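Local coordinates for exopolyphosphatase (Aquifex aeolicus, PDB 1T6C), which probably hydrolyses phosphoanhydride bonds of polyphosphate or guanosine pentaphosphate, as a calcium-binding member of the Ppx/GppA family with an actin-like fold, at residues I170-L173 and T174-F177; E187-R190 and F191-L195; L239-G242 and Q243-W247; F248-F251 and K252-S256. All coordinates share one frame; numbering follows the deposited sequence.

Contact 1. Residues I170-L173 and T174-F177; sequences IVNL and TETF
Ile170 O to Thr174 N, Val171 O to Glu175 N, Asn172 O to Thr176 N and Leu173 O to Phe177 N are the four successive i to i+4 bonds of one alpha-helix, the two-turn helix 170-177 of the actin-like fold. Two of these carbonyls are gripped twice. Ile170 O takes the Thr174 amide on one face of its plane and Thr174 OG1, 2.8 Å away, on the other; OG1 is turned there because it lies opposite the carbonyl carbon of its own residue (chi1 -62°). Thr176 repeats the pattern two residues on: its OG1 donates to Asn172 O at 2.8 Å, from well above the carbonyl plane, while its amide comes from the other face. A valine in place of Thr174 would probably leave Ile170 O with the amide as its one helix donor and put a methyl against that oxygen. On the neighbouring flank, Leu173 CD2 approaches Phe177 CE2 to 4.2 Å, and both side chains lean on Phe191 of helix 185-199. Thr174 itself packs on Ala276 of helix 274-288, the buried side. On the exposed side a water bridges two acceptors, donating to Asn172 OD1 at 2.7 Å and to Glu175 OE1 at 2.6 Å.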
loop_
_atom_site.group_PDB
_atom_site.type_symbol
_atom_site.label_atom_id
_atom_site.label_comp_id
_atom_site.label_asym_id
_atom_site.label_seq_id
_atom_site.Cartn_x
_atom_site.Cartn_y
_atom_site.Cartn_z
ATOM N N ILE A 170 11.188 -2.850 -0.835
ATOM C CA ILE A 170 12.092 -2.115 -1.721
ATOM C C ILE A 170 13.275 -1.449 -1.006
ATOM O O ILE A 170 14.325 -1.275 -1.606
ATOM C CB ILE A 170 11.341 -1.179 -2.660
ATOM C CG1 ILE A 170 10.577 -0.089 -1.929
ATOM C CG2 ILE A 170 10.400 -1.994 -3.566
ATOM C CD1 ILE A 170 9.926 0.982 -2.842
ATOM N N VAL A 171 13.159 -1.094 0.263
ATOM C CA VAL A 171 14.304 -0.606 0.991
ATOM C C VAL A 171 15.361 -1.711 1.090
ATOM O O VAL A 171 16.571 -1.469 0.833
ATOM C CB VAL A 171 13.856 -0.081 2.400
ATOM C CG1 VAL A 171 15.045 0.236 3.276
ATOM C CG2 VAL A 171 13.019 1.140 2.227
ATOM N N ASN A 172 14.933 -2.901 1.497
ATOM C CA ASN A 172 15.853 -4.028 1.622
ATOM C C ASN A 172 16.426 -4.445 0.284
ATOM O O ASN A 172 17.630 -4.709 0.167
ATOM C CB ASN A 172 15.162 -5.179 2.351
ATOM C CG ASN A 172 16.029 -6.387 2.543
ATOM O OD1 ASN A 172 17.232 -6.298 2.807
ATOM N ND2 ASN A 172 15.402 -7.542 2.453
ATOM N N LEU A 173 15.615 -4.494 -0.764
ATOM C CA LEU A 173 16.145 -4.871 -2.076
ATOM C C LEU A 173 17.204 -3.888 -2.557
ATOM O O LEU A 173 18.237 -4.285 -3.102
ATOM C CB LEU A 173 15.047 -4.939 -3.124
ATOM C CG LEU A 173 13.952 -5.981 -2.949
ATOM C CD1 LEU A 173 13.109 -6.116 -4.182
ATOM C CD2 LEU A 173 14.538 -7.282 -2.496
ATOM N N THR A 174 16.948 -2.609 -2.331
ATOM C CA THR A 174 17.901 -1.550 -2.714
ATOM C C THR A 174 19.215 -1.687 -1.963
ATOM O O THR A 174 20.274 -1.662 -2.551
ATOM C CB THR A 174 17.245 -0.160 -2.489
ATOM O OG1 THR A 174 16.098 -0.070 -3.332
ATOM C CG2 THR A 174 18.140 0.954 -2.943
ATOM N N GLU A 175 19.130 -1.865 -0.660
ATOM C CA GLU A 175 20.373 -2.008 0.098
ATOM C C GLU A 175 21.128 -3.273 -0.293
ATOM O O GLU A 175 22.361 -3.312 -0.349
ATOM C CB GLU A 175 20.074 -2.080 1.578
ATOM C CG GLU A 175 21.346 -2.080 2.450
ATOM C CD GLU A 175 21.995 -3.463 2.670
ATOM O OE1 GLU A 175 21.318 -4.512 2.602
ATOM O OE2 GLU A 175 23.227 -3.506 2.887
ATOM N N THR A 176 20.396 -4.341 -0.525
ATOM C CA THR A 176 20.996 -5.639 -0.774
ATOM C C THR A 176 21.726 -5.671 -2.098
ATOM O O THR A 176 22.867 -6.158 -2.185
ATOM C CB THR A 176 19.892 -6.728 -0.770
ATOM O OG1 THR A 176 19.363 -6.904 0.561
ATOM C CG2 THR A 176 20.456 -8.060 -1.222
ATOM N N PHE A 177 21.054 -5.201 -3.148
ATOM C CA PHE A 177 21.587 -5.354 -4.511
ATOM C C PHE A 177 22.306 -4.127 -5.058
ATOM O O PHE A 177 23.244 -4.272 -5.844
ATOM C CB PHE A 177 20.440 -5.727 -5.461
ATOM C CG PHE A 177 19.873 -7.079 -5.187
ATOM C CD1 PHE A 177 20.645 -8.210 -5.417
ATOM C CD2 PHE A 177 18.572 -7.239 -4.718
ATOM C CE1 PHE A 177 20.156 -9.470 -5.128
ATOM C CE2 PHE A 177 18.099 -8.484 -4.428
ATOM C CZ PHE A 177 18.891 -9.609 -4.641
HETATM O O HOH W 1 19.076 -4.596 3.853
#

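Contact 2. Residues E187-R190 and F191-L195; sequences EVKR and FFEFL
Phe192 CE2 meets Val188 CG1 at 3.6 Å, the two side chains lying next to each other and pointing the same way; one face of the Phe192 ring has Phe191 CD2 above its centre. The Phe191 ring carries Leu195 CD1 over one face, displaced toward the rim, and meets Val188 O at its edge, in plane, with CD2 at 3.9 Å from that oxygen. The Arg190 guanidinium has the backbone N of Glu187 over one face; its plane stands 73° from the Glu193 carboxylate, but the charged ends are not in contact, Arg190 NE lying 6.6 Å from Glu193 OE1. All this is set on an alpha-helix, whose i to i+4 bonds run from Phe191 N to Glu187 O through Phe194 N to Arg190 O. Val188 CG1 reaches the ring because it stands opposite the backbone N (chi1 168°). On the solvent side Lys189 bends at its third torsion (74°) and crosses Glu193, so that Lys189 CE touches Glu193 OE2 at 3.5 Å. Lys189 NZ stays 4.2 Å from Glu193 OE2, beyond a salt bridge; a water joins them, accepting from Lys189 NZ at 3.0 Å and donating to Glu193 OE2 at 2.7 Å. The salt-bridge partner of Lys189 NZ is Glu186, while Glu187 OE1 accepts from the amides of Thr184 and Gln180. Helix 185-199 packs against three others: Phe194 rests on Leu173 of helix 170-177, Val188 and Phe191 on Phe248 of helix 241-251, and Phe192 on Leu282 and Lys283 of helix 274-288.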
loop_
_atom_site.group_PDB
_atom_site.type_symbol
_atom_site.label_atom_id
_atom_site.label_comp_id
_atom_site.label_asym_id
_atom_site.label_seq_id
_atom_site.Cartn_x
_atom_site.Cartn_y
_atom_site.Cartn_z
ATOM N N GLU A 187 24.559 -5.332 -10.870
ATOM C CA GLU A 187 23.674 -5.249 -9.720
ATOM C C GLU A 187 22.218 -5.320 -10.101
ATOM O O GLU A 187 21.424 -6.036 -9.475
ATOM C CB GLU A 187 23.945 -3.969 -8.940
ATOM C CG GLU A 187 25.277 -4.025 -8.234
ATOM C CD GLU A 187 25.681 -2.742 -7.558
ATOM O OE1 GLU A 187 25.169 -1.656 -7.911
ATOM O OE2 GLU A 187 26.537 -2.827 -6.635
ATOM N N VAL A 188 21.858 -4.657 -11.176
ATOM C CA VAL A 188 20.506 -4.775 -11.722
ATOM C C VAL A 188 20.201 -6.227 -12.141
ATOM O O VAL A 188 19.130 -6.772 -11.886
ATOM C CB VAL A 188 20.313 -3.791 -12.911
ATOM C CG1 VAL A 188 19.066 -4.094 -13.665
ATOM C CG2 VAL A 188 20.275 -2.358 -12.415
ATOM N N LYS A 189 21.178 -6.883 -12.747
ATOM C CA LYS A 189 21.017 -8.267 -13.181
ATOM C C LYS A 189 20.762 -9.165 -11.985
ATOM O O LYS A 189 19.884 -10.017 -12.022
ATOM C CB LYS A 189 22.274 -8.703 -13.930
ATOM C CG LYS A 189 22.333 -10.133 -14.350
ATOM C CD LYS A 189 23.830 -10.616 -14.396
ATOM C CE LYS A 189 24.401 -10.825 -13.034
ATOM N NZ LYS A 189 25.788 -11.423 -13.105
ATOM N N ARG A 190 21.563 -9.019 -10.936
ATOM C CA ARG A 190 21.361 -9.842 -9.758
ATOM C C ARG A 190 19.973 -9.641 -9.114
ATOM O O ARG A 190 19.350 -10.589 -8.625
ATOM C CB ARG A 190 22.419 -9.566 -8.730
ATOM C CG ARG A 190 23.773 -10.130 -9.091
ATOM C CD ARG A 190 24.782 -9.974 -7.966
ATOM N NE ARG A 190 25.444 -8.667 -7.888
ATOM C CZ ARG A 190 26.469 -8.306 -8.646
ATOM N NH1 ARG A 190 27.035 -7.112 -8.501
ATOM N NH2 ARG A 190 26.932 -9.124 -9.559
ATOM N N PHE A 191 19.571 -8.375 -9.039
ATOM C CA PHE A 191 18.250 -7.987 -8.544
ATOM C C PHE A 191 17.167 -8.720 -9.350
ATOM O O PHE A 191 16.267 -9.340 -8.770
ATOM C CB PHE A 191 18.141 -6.466 -8.643
ATOM C CG PHE A 191 16.759 -5.907 -8.625
ATOM C CD1 PHE A 191 16.084 -5.713 -7.432
ATOM C CD2 PHE A 191 16.154 -5.469 -9.806
ATOM C CE1 PHE A 191 14.828 -5.161 -7.437
ATOM C CE2 PHE A 191 14.915 -4.887 -9.793
ATOM C CZ PHE A 191 14.252 -4.741 -8.617
ATOM N N PHE A 192 17.260 -8.693 -10.669
ATOM C CA PHE A 192 16.261 -9.410 -11.463
ATOM C C PHE A 192 16.339 -10.939 -11.351
ATOM O O PHE A 192 15.305 -11.611 -11.411
ATOM C CB PHE A 192 16.303 -8.953 -12.934
ATOM C CG PHE A 192 15.631 -7.610 -13.184
ATOM C CD1 PHE A 192 14.310 -7.412 -12.826
ATOM C CD2 PHE A 192 16.298 -6.554 -13.786
ATOM C CE1 PHE A 192 13.663 -6.175 -13.054
ATOM C CE2 PHE A 192 15.660 -5.318 -14.000
ATOM C CZ PHE A 192 14.349 -5.146 -13.632
ATOM N N GLU A 193 17.531 -11.502 -11.224
ATOM C CA GLU A 193 17.660 -12.926 -10.981
ATOM C C GLU A 193 16.904 -13.305 -9.707
ATOM O O GLU A 193 16.245 -14.353 -9.645
ATOM C CB GLU A 193 19.135 -13.332 -10.863
ATOM C CG GLU A 193 19.957 -13.230 -12.129
ATOM C CD GLU A 193 21.469 -13.456 -11.911
ATOM O OE1 GLU A 193 21.944 -13.512 -10.755
ATOM O OE2 GLU A 193 22.196 -13.591 -12.918
ATOM N N PHE A 194 17.046 -12.485 -8.664
ATOM C CA PHE A 194 16.375 -12.751 -7.403
ATOM C C PHE A 194 14.868 -12.669 -7.597
ATOM O O PHE A 194 14.123 -13.522 -7.114
ATOM C CB PHE A 194 16.847 -11.777 -6.310
ATOM C CG PHE A 194 15.938 -11.750 -5.126
ATOM C CD1 PHE A 194 15.957 -12.793 -4.207
ATOM C CD2 PHE A 194 15.009 -10.752 -4.969
ATOM C CE1 PHE A 194 15.093 -12.804 -3.135
ATOM C CE2 PHE A 194 14.125 -10.761 -3.897
ATOM C CZ PHE A 194 14.186 -11.776 -2.958
ATOM N N LEU A 195 14.401 -11.653 -8.314
ATOM C CA LEU A 195 12.973 -11.477 -8.480
ATOM C C LEU A 195 12.403 -12.626 -9.317
ATOM O O LEU A 195 11.317 -13.094 -9.027
ATOM C CB LEU A 195 12.656 -10.130 -9.107
ATOM C CG LEU A 195 12.767 -8.900 -8.245
ATOM C CD1 LEU A 195 12.457 -7.676 -9.063
ATOM C CD2 LEU A 195 11.852 -8.995 -7.030
HETATM O O HOH W 2 24.710 -14.140 -13.723
#

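Contact 3. Residues L239-G242 and Q243-W247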
loop_
_atom_site.group_PDB
_atom_site.type_symbol
_atom_site.label_atom_id
_atom_site.label_comp_id
_atom_site.label_asym_id
_atom_site.label_seq_id
_atom_site.Cartn_x
_atom_site.Cartn_y
_atom_site.Cartn_z
ATOM N N LEU A 239 -0.700 0.642 -17.717
ATOM C CA LEU A 239 0.727 0.702 -18.002
ATOM C C LEU A 239 1.150 -0.607 -18.641
ATOM O O LEU A 239 0.886 -1.690 -18.098
ATOM C CB LEU A 239 1.527 0.923 -16.718
ATOM C CG LEU A 239 1.408 2.326 -16.103
ATOM C CD1 LEU A 239 2.090 2.360 -14.727
ATOM C CD2 LEU A 239 1.977 3.372 -16.975
ATOM N N THR A 240 1.823 -0.507 -19.785
ATOM C CA THR A 240 2.280 -1.700 -20.474
ATOM C C THR A 240 3.639 -2.092 -19.975
ATOM O O THR A 240 4.354 -1.271 -19.422
ATOM C CB THR A 240 2.359 -1.483 -22.009
ATOM O OG1 THR A 240 3.348 -0.508 -22.298
ATOM C CG2 THR A 240 1.100 -0.901 -22.549
ATOM N N TYR A 241 4.045 -3.319 -20.268
ATOM C CA TYR A 241 5.403 -3.777 -20.005
ATOM C C TYR A 241 6.384 -2.770 -20.631
ATOM O O TYR A 241 7.345 -2.347 -19.994
ATOM C CB TYR A 241 5.620 -5.191 -20.573
ATOM C CG TYR A 241 7.031 -5.660 -20.332
ATOM C CD1 TYR A 241 7.360 -6.350 -19.184
ATOM C CD2 TYR A 241 8.057 -5.360 -21.246
ATOM C CE1 TYR A 241 8.703 -6.760 -18.947
ATOM C CE2 TYR A 241 9.362 -5.767 -21.020
ATOM C CZ TYR A 241 9.680 -6.455 -19.867
ATOM O OH TYR A 241 10.986 -6.824 -19.665
ATOM N N GLY A 242 6.177 -2.432 -21.914
ATOM C CA GLY A 242 7.054 -1.483 -22.589
ATOM C C GLY A 242 7.201 -0.134 -21.902
ATOM O O GLY A 242 8.296 0.415 -21.844
ATOM N N GLN A 243 6.093 0.401 -21.395
ATOM C CA GLN A 243 6.108 1.690 -20.696
ATOM C C GLN A 243 6.901 1.573 -19.380
ATOM O O GLN A 243 7.739 2.441 -19.058
ATOM C CB GLN A 243 4.699 2.163 -20.399
ATOM C CG GLN A 243 3.974 2.778 -21.615
ATOM C CD GLN A 243 2.460 2.986 -21.379
ATOM O OE1 GLN A 243 1.802 2.159 -20.805
ATOM N NE2 GLN A 243 1.928 4.132 -21.808
ATOM N N ILE A 244 6.668 0.479 -18.659
ATOM C CA ILE A 244 7.340 0.267 -17.378
ATOM C C ILE A 244 8.820 0.031 -17.630
ATOM O O ILE A 244 9.660 0.540 -16.911
ATOM C CB ILE A 244 6.675 -0.874 -16.592
ATOM C CG1 ILE A 244 5.220 -0.513 -16.257
ATOM C CG2 ILE A 244 7.442 -1.159 -15.290
ATOM C CD1 ILE A 244 4.462 -1.616 -15.593
ATOM N N LYS A 245 9.167 -0.736 -18.659
ATOM C CA LYS A 245 10.581 -0.977 -18.993
ATOM C C LYS A 245 11.314 0.334 -19.284
ATOM O O LYS A 245 12.432 0.569 -18.804
ATOM C CB LYS A 245 10.726 -1.930 -20.196
ATOM C CG LYS A 245 12.176 -2.308 -20.467
ATOM C CD LYS A 245 12.390 -3.085 -21.739
ATOM C CE LYS A 245 13.880 -3.319 -22.002
ATOM N NZ LYS A 245 14.613 -2.073 -22.369
ATOM N N LYS A 246 10.694 1.209 -20.047
ATOM C CA LYS A 246 11.335 2.473 -20.387
ATOM C C LYS A 246 11.572 3.339 -19.150
ATOM O O LYS A 246 12.634 3.961 -19.029
ATOM C CB LYS A 246 10.562 3.192 -21.480
ATOM C CG LYS A 246 10.858 2.569 -22.822
ATOM C CD LYS A 246 9.864 3.025 -23.879
ATOM C CE LYS A 246 10.533 3.750 -25.035
ATOM N NZ LYS A 246 9.482 4.308 -25.945
ATOM N N TRP A 247 10.639 3.325 -18.194
ATOM C CA TRP A 247 10.856 4.051 -16.921
ATOM C C TRP A 247 11.946 3.421 -16.061
ATOM O O TRP A 247 12.724 4.132 -15.394
ATOM C CB TRP A 247 9.544 4.204 -16.128
ATOM C CG TRP A 247 8.690 5.266 -16.707
ATOM C CD1 TRP A 247 7.567 5.111 -17.452
ATOM C CD2 TRP A 247 8.970 6.665 -16.695
ATOM N NE1 TRP A 247 7.112 6.334 -17.885
ATOM C CE2 TRP A 247 7.960 7.310 -17.425
ATOM C CE3 TRP A 247 9.970 7.455 -16.102
ATOM C CZ2 TRP A 247 7.932 8.673 -17.608
ATOM C CZ3 TRP A 247 9.923 8.804 -16.279
ATOM C CH2 TRP A 247 8.918 9.401 -17.018
#
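Thr240 and Gln243 exchange reciprocal hydrogen bonds, a capping box at the point where strand 238-240 gives way to helix 241-251. Thr240 is the N-cap: its OG1 accepts from Gln243 N at 3.0 Å, and it faces that amide because it sits between its own backbone N and carbonyl carbon (chi1 65°). In return Gln243 OE1 takes the Thr240 amide at 2.9 Å, in the carbonyl plane and on a lone pair, with an N-H...O angle of 162°. The glutamine is extended beyond CG and crosses the threonine at about a right angle, laying Gln243 CG 3.4 Å from Thr240 OG1. Its other end is held too, since Gln243 NE2 donates to Glu223 OE2 of helix 214-223. An alanine in place of Gln243 would probably leave the Thr240 amide without its acceptor and Glu223 without this donor. Backbone bonds then start the helix: Ile244 N to Thr240 O, Lys245 N to Tyr241 O and Lys246 N to Gly242 O. Among apolar contacts, Leu239 CB meets Ile244 CG1 at 4.0 Å, both side chains packing on Leu293 of strand 292-296. Farther out, the CD methylene of Lys245 comes to 4.1 Å from Tyr241 CE2, while its NZ goes to Asp249 in a salt bridge. The box therefore satisfies two amides, one at the helix start and one at the strand end, and probably helps hold the junction of strand and helix; the Gln243 amide group, bonded through both oxygen and nitrogen, also ties it to helix 214-223.

Contact 4. Residues F248-F251 and K252-S256; sequences FDTF and KEIPS
Lys252 places CG between its backbone N and carbonyl carbon (chi1 82°) and then runs straight out to NZ, which carries the chain back alongside Asp249; the two side chains point the same way. Lys252 NZ reaches Asp249 OD1 at 3.4 Å, a salt bridge whose hydrogen bond is weak. Both ends have other ionic mates: Lys252 NZ pairs with Glu185, and Asp249 OD2 with Lys245. On the way the lysine's methylenes cross Phe248 at about a right angle, CD lying 4.0 Å from Phe248 CE2, and Lys252 CG rests 3.3 Å from Asp249 O. At the C-terminal part of helix 241-251 an i to i+4 bond joins Lys252 N to Phe248 O, and a type I beta turn from Phe251 to Ile254 follows, closed by Ile254 N to Phe251 O at 3.1 Å, with Glu253 N bonded to Thr250 O just before it. In both of these i to i+3 bonds the donor stands well above the carbonyl plane. The turn brings Ile254 back over the helix end, with Ile254 CG1 3.3 Å from Thr250 O and CD1 4.0 Å from Thr250 CG2. Phe263 packs against both Thr250 and Ile254.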
loop_
_atom_site.group_PDB
_atom_site.type_symbol
_atom_site.label_atom_id
_atom_site.label_comp_id
_atom_site.label_asym_id
_atom_site.label_seq_id
_atom_site.Cartn_x
_atom_site.Cartn_y
_atom_site.Cartn_z
ATOM N N PHE A 248 11.999 2.090 -16.017
ATOM C CA PHE A 248 13.090 1.410 -15.337
ATOM C C PHE A 248 14.440 1.831 -15.935
ATOM O O PHE A 248 15.361 2.208 -15.237
ATOM C CB PHE A 248 12.936 -0.117 -15.374
ATOM C CG PHE A 248 13.916 -0.805 -14.479
ATOM C CD1 PHE A 248 13.597 -1.080 -13.157
ATOM C CD2 PHE A 248 15.182 -1.130 -14.928
ATOM C CE1 PHE A 248 14.531 -1.650 -12.288
ATOM C CE2 PHE A 248 16.078 -1.712 -14.090
ATOM C CZ PHE A 248 15.754 -1.969 -12.762
ATOM N N ASP A 249 14.527 1.814 -17.253
ATOM C CA ASP A 249 15.758 2.175 -17.929
ATOM C C ASP A 249 16.148 3.645 -17.711
ATOM O O ASP A 249 17.337 3.967 -17.630
ATOM C CB ASP A 249 15.643 1.864 -19.411
ATOM C CG ASP A 249 15.645 0.380 -19.698
ATOM O OD1 ASP A 249 16.001 -0.468 -18.825
ATOM O OD2 ASP A 249 15.219 -0.016 -20.802
ATOM N N THR A 250 15.160 4.517 -17.542
ATOM C CA THR A 250 15.382 5.923 -17.270
ATOM C C THR A 250 15.950 6.091 -15.881
ATOM O O THR A 250 16.997 6.708 -15.685
ATOM C CB THR A 250 14.039 6.668 -17.403
ATOM O OG1 THR A 250 13.672 6.686 -18.790
ATOM C CG2 THR A 250 14.115 8.107 -17.008
ATOM N N PHE A 251 15.282 5.506 -14.900
ATOM C CA PHE A 251 15.722 5.709 -13.514
ATOM C C PHE A 251 17.039 5.012 -13.213
ATOM O O PHE A 251 17.811 5.474 -12.388
ATOM C CB PHE A 251 14.631 5.291 -12.531
ATOM C CG PHE A 251 13.580 6.310 -12.372
ATOM C CD1 PHE A 251 12.341 6.133 -12.904
ATOM C CD2 PHE A 251 13.862 7.498 -11.718
ATOM C CE1 PHE A 251 11.355 7.118 -12.738
ATOM C CE2 PHE A 251 12.908 8.487 -11.607
ATOM C CZ PHE A 251 11.652 8.286 -12.109
ATOM N N LYS A 252 17.371 3.936 -13.913
ATOM C CA LYS A 252 18.629 3.257 -13.656
ATOM C C LYS A 252 19.840 4.098 -14.077
ATOM O O LYS A 252 20.936 3.777 -13.682
ATOM C CB LYS A 252 18.619 1.842 -14.262
ATOM C CG LYS A 252 18.928 1.757 -15.723
ATOM C CD LYS A 252 18.854 0.274 -16.171
ATOM C CE LYS A 252 19.246 0.111 -17.621
ATOM N NZ LYS A 252 19.164 -1.324 -18.054
ATOM N N GLU A 253 19.626 5.168 -14.832
ATOM C CA GLU A 253 20.692 6.070 -15.270
ATOM C C GLU A 253 20.750 7.357 -14.462
ATOM O O GLU A 253 21.575 8.243 -14.757
ATOM C CB GLU A 253 20.469 6.455 -16.734
ATOM C CG GLU A 253 20.463 5.291 -17.690
ATOM C CD GLU A 253 21.768 4.493 -17.725
ATOM O OE1 GLU A 253 21.685 3.249 -18.001
ATOM O OE2 GLU A 253 22.874 5.080 -17.477
ATOM N N ILE A 254 19.895 7.486 -13.444
ATOM C CA ILE A 254 19.804 8.726 -12.674
ATOM C C ILE A 254 20.180 8.484 -11.222
ATOM O O ILE A 254 19.527 7.684 -10.538
ATOM C CB ILE A 254 18.390 9.368 -12.731
ATOM C CG1 ILE A 254 17.924 9.548 -14.197
ATOM C CG2 ILE A 254 18.399 10.714 -11.943
ATOM C CD1 ILE A 254 16.464 9.975 -14.345
ATOM N N PRO A 255 21.190 9.194 -10.706
ATOM C CA PRO A 255 21.503 9.104 -9.287
ATOM C C PRO A 255 20.289 9.505 -8.445
ATOM O O PRO A 255 19.543 10.394 -8.810
ATOM C CB PRO A 255 22.643 10.107 -9.117
ATOM C CG PRO A 255 23.193 10.354 -10.466
ATOM C CD PRO A 255 22.060 10.162 -11.398
ATOM N N SER A 256 20.120 8.858 -7.302
ATOM C CA SER A 256 18.910 9.037 -6.507
ATOM C C SER A 256 18.616 10.495 -6.174
ATOM O O SER A 256 17.466 10.918 -6.237
ATOM C CB SER A 256 18.938 8.206 -5.218
ATOM O OG SER A 256 19.978 8.602 -4.341
#

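How the contacts relate
Contacts 1 and 2 lie on successive helices that touch directly: Phe177 CZ comes to 3.4 Å from Phe194 CB, and Leu173 CD2 to 3.8 Å from Phe194 CE2. Contact 2 in turn meets contact 4, where Phe192 CE2 lies 3.6 Å from Phe248 CZ and Val188 CG1 3.8 Å from Phe248 CE2. Contacts 3 and 4 both use helix 241-251 and adjoin in sequence, their centres 14 Å apart. Contacts 1 and 3 do not touch, their nearest atoms being about 12 Å apart. The side chain of Ile170 in contact 1 is about 9 Å from the calcium ion and that of Phe194 in contact 2 about 14 Å; contacts 3 and 4 lie away from it.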